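Local coordinates for SAM-dependent methyltransferase (Pyrococcus horikoshii, PDB 1WZN), which probably transfers methyl groups from S-adenosyl-L-methionine to an acceptor, and is seen here with the spent cofactor S-adenosyl-L-homocysteine bound, at residues Leu8-Ile20 with Trp159-Met171. Residues are numbered along the deposited sequence; the frame is centred on the assembly and turned at random.
Sequences LAEYYDTIYRRRI and WNEQKGEEKLVIM. With SAH (S-adenosyl-L-homocysteine), chain F.
The short N-terminal helices 12-15 and 17-21 contribute Tyr12 and Arg19 to the S-adenosyl-L-homocysteine pocket, and here their outer side packs on the beta hairpin 159-171, with Arg17 and Arg18 closing on Glu161. Arg17 takes the carboxylate side-on: NE reaches Glu161 OE1 at 2.8 Å, close to the guanidinium plane, while NH2 meets OE2 at 3.1 Å from a tilted position. A bend at chi3 (50°) turns the Arg17 chain to present this NE/NH2 edge. Arg18 NH1 adds a longer salt bridge to Glu161 OE2 (3.2 Å), and the edge of its guanidinium meets Trp159 CZ3 (NH1 to CZ3 3.5 Å). The indole brings CH2 edge-on to Ile15 O and against Ile15 CG2 (3.6 Å), while Ile15 CG1 and the Tyr11 ring both rest on Leu168 CD2. Near the hairpin's turn, Tyr11 OH donates to the syn lone pair of Glu166 OE1 (2.6 Å); Arg193 pairs with the other oxygen. A water joins Thr14 OG1 to Gln162 O. A leucine in place of Arg17 would probably cost Glu161 both bonds from NE and NH2, leaving the carboxylate freer to turn. Arg19 NH2 makes a weak bond to the ligand's carboxylate O. Two arginines converging on one buried carboxylate would probably keep Glu161 ionised, tying the hairpin to the helices that carry Tyr12 and Arg19 to the cofactor.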
loop_
_atom_site.group_PDB
_atom_site.type_symbol
_atom_site.label_atom_id
_atom_site.label_comp_id
_atom_site.label_asym_id
_atom_site.label_seq_id
_atom_site.Cartn_x
_atom_site.Cartn_y
_atom_site.Cartn_z
ATOM N N LEU A 8 -15.356 29.709 0.304
ATOM C CA LEU A 8 -15.089 29.024 -0.973
ATOM C C LEU A 8 -16.359 28.877 -1.817
ATOM O O LEU A 8 -16.387 28.229 -2.858
ATOM C CB LEU A 8 -14.505 27.627 -0.692
ATOM C CG LEU A 8 -13.050 27.669 -0.213
ATOM C CD1 LEU A 8 -12.569 26.307 0.285
ATOM C CD2 LEU A 8 -12.073 28.091 -1.316
ATOM N N ALA A 9 -17.469 29.484 -1.408
ATOM C CA ALA A 9 -18.723 29.337 -2.150
ATOM C C ALA A 9 -18.620 29.610 -3.652
ATOM O O ALA A 9 -19.127 28.834 -4.455
ATOM C CB ALA A 9 -19.811 30.225 -1.527
ATOM N N GLU A 10 -17.976 30.709 -4.032
ATOM C CA GLU A 10 -17.841 31.046 -5.447
ATOM C C GLU A 10 -16.990 30.037 -6.230
ATOM O O GLU A 10 -16.947 30.084 -7.461
ATOM C CB GLU A 10 -17.244 32.452 -5.616
ATOM C CG GLU A 10 -18.116 33.608 -5.126
ATOM C CD GLU A 10 -19.454 33.707 -5.848
ATOM O OE1 GLU A 10 -19.566 33.218 -6.993
ATOM O OE2 GLU A 10 -20.393 34.287 -5.267
ATOM N N TYR A 11 -16.322 29.125 -5.525
ATOM C CA TYR A 11 -15.490 28.113 -6.173
ATOM C C TYR A 11 -16.129 26.730 -6.110
ATOM O O TYR A 11 -15.614 25.775 -6.687
ATOM C CB TYR A 11 -14.106 28.050 -5.512
ATOM C CG TYR A 11 -13.300 29.321 -5.647
ATOM C CD1 TYR A 11 -12.632 29.628 -6.834
ATOM C CD2 TYR A 11 -13.236 30.237 -4.598
ATOM C CE1 TYR A 11 -11.918 30.821 -6.970
ATOM C CE2 TYR A 11 -12.525 31.431 -4.726
ATOM C CZ TYR A 11 -11.872 31.715 -5.913
ATOM O OH TYR A 11 -11.178 32.895 -6.033
ATOM N N TYR A 12 -17.253 26.621 -5.409
ATOM C CA TYR A 12 -17.933 25.335 -5.271
ATOM C C TYR A 12 -18.231 24.637 -6.606
ATOM O O TYR A 12 -17.943 23.451 -6.774
ATOM C CB TYR A 12 -19.245 25.511 -4.490
ATOM C CG TYR A 12 -19.893 24.196 -4.095
ATOM C CD1 TYR A 12 -19.501 23.521 -2.932
ATOM C CD2 TYR A 12 -20.868 23.613 -4.897
ATOM C CE1 TYR A 12 -20.070 22.298 -2.587
ATOM C CE2 TYR A 12 -21.441 22.388 -4.561
ATOM C CZ TYR A 12 -21.035 21.737 -3.405
ATOM O OH TYR A 12 -21.585 20.520 -3.088
ATOM N N ASP A 13 -18.818 25.361 -7.555
ATOM C CA ASP A 13 -19.150 24.770 -8.846
ATOM C C ASP A 13 -17.898 24.364 -9.629
ATOM O O ASP A 13 -17.941 23.446 -10.446
ATOM C CB ASP A 13 -20.013 25.733 -9.677
ATOM C CG ASP A 13 -21.439 25.846 -9.143
ATOM O OD1 ASP A 13 -21.744 25.177 -8.132
ATOM O OD2 ASP A 13 -22.251 26.596 -9.730
ATOM N N THR A 14 -16.790 25.047 -9.370
ATOM C CA THR A 14 -15.526 24.740 -10.045
ATOM C C THR A 14 -14.984 23.443 -9.459
ATOM O O THR A 14 -14.633 22.506 -10.184
ATOM C CB THR A 14 -14.509 25.867 -9.828
ATOM O OG1 THR A 14 -14.954 27.035 -10.529
ATOM C CG2 THR A 14 -13.114 25.456 -10.322
ATOM N N ILE A 15 -14.941 23.393 -8.134
ATOM C CA ILE A 15 -14.463 22.218 -7.420
ATOM C C ILE A 15 -15.308 21.003 -7.809
ATOM O O ILE A 15 -14.783 19.900 -7.986
ATOM C CB ILE A 15 -14.546 22.455 -5.891
ATOM C CG1 ILE A 15 -13.545 23.541 -5.485
ATOM C CG2 ILE A 15 -14.301 21.153 -5.132
ATOM C CD1 ILE A 15 -13.732 24.069 -4.077
ATOM N N TYR A 16 -16.614 21.204 -7.971
ATOM C CA TYR A 16 -17.460 20.055 -8.280
ATOM C C TYR A 16 -17.960 20.065 -9.729
ATOM O O TYR A 16 -19.131 19.856 -10.015
ATOM C CB TYR A 16 -18.650 20.063 -7.319
ATOM C CG TYR A 16 -18.203 19.660 -5.959
ATOM C CD1 TYR A 16 -17.829 18.340 -5.711
ATOM C CD2 TYR A 16 -18.140 20.602 -4.930
ATOM C CE1 TYR A 16 -17.382 17.969 -4.450
ATOM C CE2 TYR A 16 -17.699 20.226 -3.668
ATOM C CZ TYR A 16 -17.322 18.917 -3.425
ATOM O OH TYR A 16 -16.857 18.539 -2.175
ATOM N N ARG A 17 -17.025 20.355 -10.657
ATOM C CA ARG A 17 -17.369 20.354 -12.077
ATOM C C ARG A 17 -17.958 19.007 -12.510
ATOM O O ARG A 17 -18.861 18.920 -13.331
ATOM C CB ARG A 17 -16.092 20.645 -12.866
ATOM C CG ARG A 17 -16.269 20.463 -14.372
ATOM C CD ARG A 17 -14.964 20.720 -15.138
ATOM N NE ARG A 17 -13.855 19.972 -14.538
ATOM C CZ ARG A 17 -13.865 18.634 -14.682
ATOM N NH1 ARG A 17 -14.840 18.045 -15.351
ATOM N NH2 ARG A 17 -12.881 17.904 -14.146
ATOM N N ARG A 18 -17.381 17.928 -11.946
ATOM C CA ARG A 18 -17.830 16.590 -12.318
ATOM C C ARG A 18 -19.269 16.329 -11.875
ATOM O O ARG A 18 -20.086 15.775 -12.600
ATOM C CB ARG A 18 -16.888 15.576 -11.666
ATOM C CG ARG A 18 -15.456 15.701 -12.186
ATOM C CD ARG A 18 -14.548 14.590 -11.650
ATOM N NE ARG A 18 -13.170 14.793 -12.099
ATOM C CZ ARG A 18 -12.436 15.710 -11.440
ATOM N NH1 ARG A 18 -12.957 16.368 -10.419
ATOM N NH2 ARG A 18 -11.186 15.965 -11.837
ATOM N N ARG A 19 -19.558 16.710 -10.618
ATOM C CA ARG A 19 -20.913 16.528 -10.116
ATOM C C ARG A 19 -21.942 17.190 -11.031
ATOM O O ARG A 19 -23.056 16.715 -11.205
ATOM C CB ARG A 19 -20.988 17.141 -8.716
ATOM C CG ARG A 19 -22.245 16.711 -7.961
ATOM C CD ARG A 19 -23.209 17.882 -7.735
ATOM N NE ARG A 19 -24.258 17.509 -6.783
ATOM C CZ ARG A 19 -25.337 16.870 -7.271
ATOM N NH1 ARG A 19 -25.418 16.594 -8.561
ATOM N NH2 ARG A 19 -26.325 16.515 -6.445
ATOM N N ILE A 20 -21.541 18.345 -11.597
ATOM C CA ILE A 20 -22.453 19.075 -12.471
ATOM C C ILE A 20 -22.622 18.382 -13.825
ATOM O O ILE A 20 -23.686 18.383 -14.431
ATOM C CB ILE A 20 -21.895 20.481 -12.685
ATOM C CG1 ILE A 20 -22.004 21.301 -11.397
ATOM C CG2 ILE A 20 -22.709 21.205 -13.772
ATOM C CD1 ILE A 20 -21.535 22.745 -11.590
ATOM N N TRP A 159 -5.658 16.949 -6.509
ATOM C CA TRP A 159 -6.252 17.160 -7.822
ATOM C C TRP A 159 -6.376 18.653 -8.104
ATOM O O TRP A 159 -6.088 19.480 -7.238
ATOM C CB TRP A 159 -7.616 16.476 -7.923
ATOM C CG TRP A 159 -8.577 16.805 -6.830
ATOM C CD1 TRP A 159 -8.446 16.518 -5.496
ATOM C CD2 TRP A 159 -9.852 17.429 -6.984
ATOM N NE1 TRP A 159 -9.569 16.925 -4.813
ATOM C CE2 TRP A 159 -10.447 17.487 -5.704
ATOM C CE3 TRP A 159 -10.554 17.945 -8.082
ATOM C CZ2 TRP A 159 -11.715 18.041 -5.491
ATOM C CZ3 TRP A 159 -11.814 18.496 -7.871
ATOM C CH2 TRP A 159 -12.380 18.538 -6.584
ATOM N N ASN A 160 -6.802 19.006 -9.315
ATOM C CA ASN A 160 -6.893 20.416 -9.665
ATOM C C ASN A 160 -8.054 20.765 -10.581
ATOM O O ASN A 160 -8.554 19.923 -11.321
ATOM C CB ASN A 160 -5.591 20.864 -10.334
ATOM C CG ASN A 160 -5.337 20.151 -11.657
ATOM O OD1 ASN A 160 -5.150 18.936 -11.698
ATOM N ND2 ASN A 160 -5.331 20.908 -12.744
ATOM N N GLU A 161 -8.472 22.023 -10.507
ATOM C CA GLU A 161 -9.549 22.555 -11.331
ATOM C C GLU A 161 -9.161 23.988 -11.677
ATOM O O GLU A 161 -8.093 24.460 -11.280
ATOM C CB GLU A 161 -10.886 22.543 -10.577
ATOM C CG GLU A 161 -11.477 21.162 -10.319
ATOM C CD GLU A 161 -11.811 20.391 -11.590
ATOM O OE1 GLU A 161 -12.079 21.017 -12.636
ATOM O OE2 GLU A 161 -11.826 19.144 -11.534
ATOM N N GLN A 162 -10.021 24.687 -12.408
ATOM C CA GLN A 162 -9.715 26.055 -12.801
ATOM C C GLN A 162 -10.954 26.914 -12.989
ATOM O O GLN A 162 -11.925 26.493 -13.616
ATOM C CB GLN A 162 -8.900 26.060 -14.106
ATOM C CG GLN A 162 -8.382 27.445 -14.494
ATOM C CD GLN A 162 -7.469 27.428 -15.718
ATOM O OE1 GLN A 162 -6.894 26.399 -16.063
ATOM N NE2 GLN A 162 -7.323 28.580 -16.362
ATOM N N LYS A 163 -10.913 28.119 -12.439
ATOM C CA LYS A 163 -12.017 29.058 -12.573
ATOM C C LYS A 163 -11.439 30.328 -13.184
ATOM O O LYS A 163 -10.743 31.087 -12.515
ATOM C CB LYS A 163 -12.640 29.364 -11.209
ATOM C CG LYS A 163 -13.816 30.327 -11.279
ATOM C CD LYS A 163 -14.383 30.624 -9.903
ATOM C CE LYS A 163 -15.409 31.749 -9.963
ATOM N NZ LYS A 163 -16.500 31.428 -10.922
ATOM N N GLY A 164 -11.724 30.555 -14.462
ATOM C CA GLY A 164 -11.189 31.735 -15.116
ATOM C C GLY A 164 -9.677 31.633 -15.182
ATOM O O GLY A 164 -9.139 30.632 -15.658
ATOM N N GLU A 165 -8.988 32.652 -14.684
ATOM C CA GLU A 165 -7.530 32.667 -14.694
ATOM C C GLU A 165 -6.932 32.034 -13.439
ATOM O O GLU A 165 -5.707 31.909 -13.319
ATOM C CB GLU A 165 -7.022 34.102 -14.810
ATOM C CG GLU A 165 -7.476 34.818 -16.066
ATOM C CD GLU A 165 -6.860 36.197 -16.191
ATOM O OE1 GLU A 165 -5.613 36.287 -16.259
ATOM O OE2 GLU A 165 -7.620 37.190 -16.220
ATOM N N GLU A 166 -7.791 31.641 -12.505
ATOM C CA GLU A 166 -7.315 31.042 -11.266
ATOM C C GLU A 166 -7.285 29.523 -11.316
ATOM O O GLU A 166 -8.224 28.877 -11.783
ATOM C CB GLU A 166 -8.179 31.513 -10.096
ATOM C CG GLU A 166 -8.168 33.027 -9.905
ATOM C CD GLU A 166 -8.809 33.467 -8.602
ATOM O OE1 GLU A 166 -9.922 32.997 -8.298
ATOM O OE2 GLU A 166 -8.203 34.293 -7.883
ATOM N N LYS A 167 -6.188 28.951 -10.835
ATOM C CA LYS A 167 -6.051 27.509 -10.818
ATOM C C LYS A 167 -6.173 27.032 -9.381
ATOM O O LYS A 167 -5.604 27.627 -8.459
ATOM C CB LYS A 167 -4.707 27.101 -11.427
ATOM C CG LYS A 167 -4.647 27.438 -12.914
ATOM C CD LYS A 167 -3.308 27.141 -13.540
ATOM C CE LYS A 167 -3.298 27.618 -14.993
ATOM N NZ LYS A 167 -1.952 27.474 -15.624
ATOM N N LEU A 168 -6.947 25.974 -9.190
ATOM C CA LEU A 168 -7.139 25.444 -7.852
ATOM C C LEU A 168 -6.444 24.106 -7.686
ATOM O O LEU A 168 -6.645 23.200 -8.490
ATOM C CB LEU A 168 -8.634 25.279 -7.556
ATOM C CG LEU A 168 -9.428 26.516 -7.122
ATOM C CD1 LEU A 168 -9.401 27.582 -8.207
ATOM C CD2 LEU A 168 -10.865 26.098 -6.824
ATOM N N VAL A 169 -5.602 23.997 -6.662
ATOM C CA VAL A 169 -4.935 22.735 -6.365
ATOM C C VAL A 169 -5.566 22.323 -5.050
ATOM O O VAL A 169 -5.489 23.052 -4.054
ATOM C CB VAL A 169 -3.418 22.890 -6.199
ATOM C CG1 VAL A 169 -2.812 21.572 -5.725
ATOM C CG2 VAL A 169 -2.803 23.289 -7.531
ATOM N N ILE A 170 -6.198 21.157 -5.062
ATOM C CA ILE A 170 -6.926 20.662 -3.904
ATOM C C ILE A 170 -6.329 19.396 -3.324
ATOM O O ILE A 170 -6.057 18.439 -4.047
ATOM C CB ILE A 170 -8.388 20.389 -4.305
ATOM C CG1 ILE A 170 -8.942 21.609 -5.040
ATOM C CG2 ILE A 170 -9.233 20.073 -3.071
ATOM C CD1 ILE A 170 -10.040 21.292 -6.024
ATOM N N MET A 171 -6.134 19.394 -2.011
ATOM C CA MET A 171 -5.573 18.239 -1.334
ATOM C C MET A 171 -6.544 17.783 -0.255
ATOM O O MET A 171 -6.859 18.544 0.661
ATOM C CB MET A 171 -4.229 18.610 -0.721
ATOM C CG MET A 171 -3.531 17.471 -0.017
ATOM S SD MET A 171 -1.821 17.908 0.316
ATOM C CE MET A 171 -2.026 19.009 1.715
HETATM N N SAH F . -27.418 19.955 -2.485
HETATM C CA SAH F . -26.219 20.693 -3.072
HETATM C CB SAH F . -25.119 21.054 -2.112
HETATM C CG SAH F . -24.347 19.985 -1.356
HETATM S SD SAH F . -23.179 20.891 -0.244
HETATM C C SAH F . -25.680 19.780 -4.263
HETATM O O SAH F . -26.247 18.703 -4.526
HETATM O OXT SAH F . -24.661 20.247 -4.910
HETATM C "C5'" SAH F . -23.882 20.727 1.351
HETATM C "C4'" SAH F . -24.855 21.959 1.689
HETATM O "O4'" SAH F . -25.290 21.661 3.020
HETATM C "C3'" SAH F . -24.195 23.314 1.803
HETATM O "O3'" SAH F . -24.741 24.220 0.843
HETATM C "C2'" SAH F . -24.458 23.715 3.313
HETATM O "O2'" SAH F . -24.600 25.119 3.486
HETATM C "C1'" SAH F . -25.706 22.915 3.641
HETATM N N9 SAH F . -25.981 22.679 4.934
HETATM C C8 SAH F . -25.280 22.041 5.949
HETATM N N7 SAH F . -25.877 22.000 7.095
HETATM C C5 SAH F . -27.111 22.671 6.870
HETATM C C6 SAH F . -28.209 22.950 7.751
HETATM N N6 SAH F . -28.240 22.589 9.041
HETATM N N1 SAH F . -29.258 23.632 7.169
HETATM C C2 SAH F . -29.265 24.018 5.860
HETATM N N3 SAH F . -28.229 23.767 4.985
HETATM C C4 SAH F . -27.191 23.095 5.556
HETATM O O HOH W 1 -15.009 26.915 -13.274
#